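Local structure of protein LST4 (Kluyveromyces lactis, 4ZY8) at residues F82-Y87 with H116-L121. The protein is probably involved in extracellular amino-acid uptake, being needed for protein trafficking from the Golgi to the plasma membrane; this chain is its longin domain. Numbering follows the deposited sequence.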
ATOM      1  N   PHE A  82      -3.750  -3.519  -5.154  1.00 31.09           N
ATOM      2  CA  PHE A  82      -3.598  -2.109  -5.490  1.00 33.44           C
ATOM      3  C   PHE A  82      -2.581  -1.429  -4.582  1.00 33.23           C
ATOM      4  O   PHE A  82      -2.580  -1.609  -3.366  1.00 31.28           O
ATOM      5  CB  PHE A  82      -4.949  -1.363  -5.504  1.00 29.03           C
ATOM      6  CG  PHE A  82      -5.724  -1.367  -4.193  1.00 31.59           C
ATOM      7  CD1 PHE A  82      -5.692  -0.265  -3.350  1.00 30.22           C
ATOM      8  CD2 PHE A  82      -6.541  -2.431  -3.848  1.00 33.78           C
ATOM      9  CE1 PHE A  82      -6.439  -0.236  -2.164  1.00 28.82           C
ATOM     10  CE2 PHE A  82      -7.298  -2.416  -2.666  1.00 28.80           C
ATOM     11  CZ  PHE A  82      -7.246  -1.312  -1.829  1.00 26.75           C
ATOM     12  N   THR A  83      -1.699  -0.669  -5.214  1.00 28.61           N
ATOM     13  CA  THR A  83      -0.519  -0.118  -4.562  1.00 33.87           C
ATOM     14  C   THR A  83      -0.356   1.381  -4.781  1.00 32.51           C
ATOM     15  O   THR A  83      -0.351   1.849  -5.912  1.00 39.05           O
ATOM     16  CB  THR A  83       0.775  -0.809  -5.094  1.00 36.47           C
ATOM     17  OG1 THR A  83       0.757  -2.191  -4.751  1.00 36.91           O
ATOM     18  CG2 THR A  83       2.033  -0.168  -4.488  1.00 39.31           C
ATOM     19  N   ARG A  84      -0.185   2.117  -3.694  1.00 32.81           N
ATOM     20  CA  ARG A  84       0.270   3.500  -3.749  1.00 30.49           C
ATOM     21  C   ARG A  84       1.761   3.513  -3.468  1.00 34.30           C
ATOM     22  O   ARG A  84       2.195   3.080  -2.398  1.00 29.66           O
ATOM     23  CB  ARG A  84      -0.474   4.359  -2.723  1.00 27.93           C
ATOM     24  CG  ARG A  84       0.188   5.709  -2.361  1.00 35.70           C
ATOM     25  CD  ARG A  84       0.179   6.720  -3.520  1.00 35.16           C
ATOM     26  NE  ARG A  84      -1.171   6.934  -4.077  1.00 28.56           N
ATOM     27  CZ  ARG A  84      -2.009   7.914  -3.747  1.00 29.32           C
ATOM     28  NH1 ARG A  84      -1.679   8.825  -2.831  1.00 29.66           N
ATOM     29  NH2 ARG A  84      -3.193   7.979  -4.349  1.00 29.17           N
ATOM     30  N   ILE A  85       2.557   4.026  -4.397  1.00 31.31           N
ATOM     31  CA  ILE A  85       3.990   4.047  -4.161  1.00 30.90           C
ATOM     32  C   ILE A  85       4.453   5.503  -4.298  1.00 32.39           C
ATOM     33  O   ILE A  85       3.974   6.223  -5.154  1.00 35.27           O
ATOM     34  CB  ILE A  85       4.721   3.061  -5.119  1.00 39.85           C
ATOM     35  CG1 ILE A  85       6.182   2.865  -4.742  1.00 46.22           C
ATOM     36  CG2 ILE A  85       4.537   3.433  -6.588  1.00 41.35           C
ATOM     37  CD1 ILE A  85       6.751   1.605  -5.363  1.00 47.42           C
ATOM     38  N   PHE A  86       5.296   5.963  -3.383  1.00 26.97           N
ATOM     39  CA  PHE A  86       5.717   7.365  -3.356  1.00 31.56           C
ATOM     40  C   PHE A  86       7.120   7.516  -2.804  1.00 33.86           C
ATOM     41  O   PHE A  86       7.644   6.601  -2.172  1.00 29.37           O
ATOM     42  CB  PHE A  86       4.752   8.219  -2.526  1.00 36.83           C
ATOM     43  CG  PHE A  86       4.558   7.729  -1.114  1.00 34.68           C
ATOM     44  CD1 PHE A  86       3.635   6.737  -0.838  1.00 33.85           C
ATOM     45  CD2 PHE A  86       5.274   8.286  -0.067  1.00 30.84           C
ATOM     46  CE1 PHE A  86       3.447   6.275   0.462  1.00 31.52           C
ATOM     47  CE2 PHE A  86       5.094   7.838   1.234  1.00 32.75           C
ATOM     48  CZ  PHE A  86       4.172   6.823   1.496  1.00 32.09           C
ATOM     49  N   TYR A  87       7.708   8.674  -3.013  1.00 33.67           N
ATOM     50  CA  TYR A  87       9.034   8.982  -2.537  1.00 39.35           C
ATOM     51  C   TYR A  87       9.005   9.834  -1.278  1.00 39.09           C
ATOM     52  O   TYR A  87       8.122  10.630  -1.110  1.00 40.65           O
ATOM     53  CB  TYR A  87       9.807   9.714  -3.627  1.00 41.65           C
ATOM     54  CG  TYR A  87      10.085   8.890  -4.843  1.00 43.99           C
ATOM     55  CD1 TYR A  87       9.181   8.821  -5.869  1.00 42.19           C
ATOM     56  CD2 TYR A  87      11.253   8.179  -4.962  1.00 41.63           C
ATOM     57  CE1 TYR A  87       9.423   8.063  -6.967  1.00 46.28           C
ATOM     58  CE2 TYR A  87      11.509   7.420  -6.066  1.00 40.65           C
ATOM     59  CZ  TYR A  87      10.587   7.365  -7.070  1.00 48.27           C
ATOM     60  OH  TYR A  87      10.828   6.622  -8.168  1.00 41.16           O
ATOM     61  N   HIS A 116     -12.617   7.948  -4.472  1.00 27.93           N
ATOM     62  CA  HIS A 116     -12.660   7.917  -3.006  1.00 29.32           C
ATOM     63  C   HIS A 116     -11.414   7.249  -2.429  1.00 23.80           C
ATOM     64  O   HIS A 116     -10.780   7.789  -1.543  1.00 27.53           O
ATOM     65  CB  HIS A 116     -13.906   7.192  -2.504  1.00 29.14           C
ATOM     66  CG  HIS A 116     -15.191   7.921  -2.793  1.00 35.19           C
ATOM     67  ND1 HIS A 116     -16.007   7.581  -3.859  1.00 33.99           N
ATOM     68  CD2 HIS A 116     -15.801   8.930  -2.153  1.00 29.97           C
ATOM     69  CE1 HIS A 116     -17.064   8.379  -3.854  1.00 35.68           C
ATOM     70  NE2 HIS A 116     -16.973   9.201  -2.829  1.00 38.53           N
ATOM     71  N   ILE A 117     -11.068   6.092  -2.969  1.00 24.79           N
ATOM     72  CA  ILE A 117      -9.944   5.311  -2.466  1.00 27.98           C
ATOM     73  C   ILE A 117      -8.644   6.108  -2.612  1.00 26.98           C
ATOM     74  O   ILE A 117      -7.893   6.243  -1.659  1.00 28.10           O
ATOM     75  CB  ILE A 117      -9.795   3.971  -3.216  1.00 29.11           C
ATOM     76  CG1 ILE A 117     -11.129   3.193  -3.250  1.00 36.21           C
ATOM     77  CG2 ILE A 117      -8.623   3.151  -2.654  1.00 30.53           C
ATOM     78  CD1 ILE A 117     -11.789   3.055  -1.931  1.00 28.41           C
ATOM     79  N   SER A 118      -8.435   6.694  -3.790  1.00 26.97           N
ATOM     80  CA  SER A 118      -7.237   7.490  -4.077  1.00 29.70           C
ATOM     81  C   SER A 118      -7.072   8.648  -3.114  1.00 29.27           C
ATOM     82  O   SER A 118      -5.971   8.944  -2.637  1.00 30.28           O
ATOM     83  CB  SER A 118      -7.293   8.030  -5.507  1.00 32.27           C
ATOM     84  OG  SER A 118      -6.189   8.868  -5.733  1.00 39.64           O
ATOM     85  N   SER A 119      -8.177   9.300  -2.796  1.00 25.78           N
ATOM     86  CA  SER A 119      -8.126  10.369  -1.805  1.00 27.17           C
ATOM     87  C   SER A 119      -7.775   9.838  -0.376  1.00 24.77           C
ATOM     88  O   SER A 119      -7.046  10.486   0.376  1.00 26.47           O
ATOM     89  CB  SER A 119      -9.450  11.135  -1.813  1.00 29.54           C
ATOM     90  OG  SER A 119      -9.461  12.123  -0.804  1.00 38.35           O
ATOM     91  N   PHE A 120      -8.293   8.677   0.006  1.00 27.47           N
ATOM     92  CA  PHE A 120      -7.927   8.092   1.304  1.00 29.42           C
ATOM     93  C   PHE A 120      -6.446   7.643   1.318  1.00 26.40           C
ATOM     94  O   PHE A 120      -5.777   7.724   2.335  1.00 26.64           O
ATOM     95  CB  PHE A 120      -8.826   6.904   1.637  1.00 24.00           C
ATOM     96  CG  PHE A 120     -10.257   7.283   1.937  1.00 27.21           C
ATOM     97  CD1 PHE A 120     -10.551   8.390   2.701  1.00 32.11           C
ATOM     98  CD2 PHE A 120     -11.307   6.511   1.462  1.00 30.44           C
ATOM     99  CE1 PHE A 120     -11.872   8.725   2.991  1.00 40.41           C
ATOM    100  CE2 PHE A 120     -12.643   6.856   1.746  1.00 33.99           C
ATOM    101  CZ  PHE A 120     -12.913   7.950   2.506  1.00 30.14           C
ATOM    102  N   LEU A 121      -5.962   7.160   0.179  1.00 24.00           N
ATOM    103  CA  LEU A 121      -4.559   6.785   0.057  1.00 26.58           C
ATOM    104  C   LEU A 121      -3.681   8.018   0.197  1.00 25.30           C
ATOM    105  O   LEU A 121      -2.617   7.936   0.828  1.00 27.18           O
ATOM    106  CB  LEU A 121      -4.303   6.073  -1.283  1.00 25.03           C
ATOM    107  CG  LEU A 121      -4.841   4.640  -1.306  1.00 26.85           C
ATOM    108  CD1 LEU A 121      -4.759   4.010  -2.677  1.00 30.20           C
ATOM    109  CD2 LEU A 121      -4.108   3.747  -0.268  1.00 29.23           C
TER
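Arg84 reaches from strand 82-87 to helix 116-121 and lays its guanidinium against Leu121, whose CB sits over the centre of one face, 3.7 Å above the plane. The two side chains run alongside each other, pointing opposite ways. At the edge of the guanidinium, in its plane, lies Ser118 OG, 3.4 Å from Arg84 NH2. The same NH2 gives a weak hydrogen bond to the backbone carbonyl Ser118 O, 3.4 Å long and bent to 136° at the hydrogen. Beside this polar end runs an apolar patch: Phe82 CE1 meets Ile117 CG2 at 4.1 Å, the two side chains crossing at about a right angle, while Leu121 CD1 comes to the edge of the ring, 4.4 Å from Phe82 CD1. A chi1 of 60° sets Phe82 CG over the backbone, flanked by N and C, and from there the ring extends to Ile117 and Leu121.

Stronger charges position the guanidinium: NE is salt-bridged to Asp69 of strand 68-74, and NH1 to both Asp122 and Glu125, farther along the helix. Gripped by acids on strand and helix, the buried group is probably kept positively charged and limited in its rotation. A leucine in place of Arg84 would probably leave these three carboxylates without their cationic mate and weaken the tie between sheet and helix.

Strand 79-87 runs in the antiparallel longin sheet between strands 68-74 and 95-103, and helix 114-134 passes over one face of it, the short segments crossing at -39° with their axes 10.2 Å apart. Helix 150-166 adds Phe159, which touches both Phe82 and Leu121.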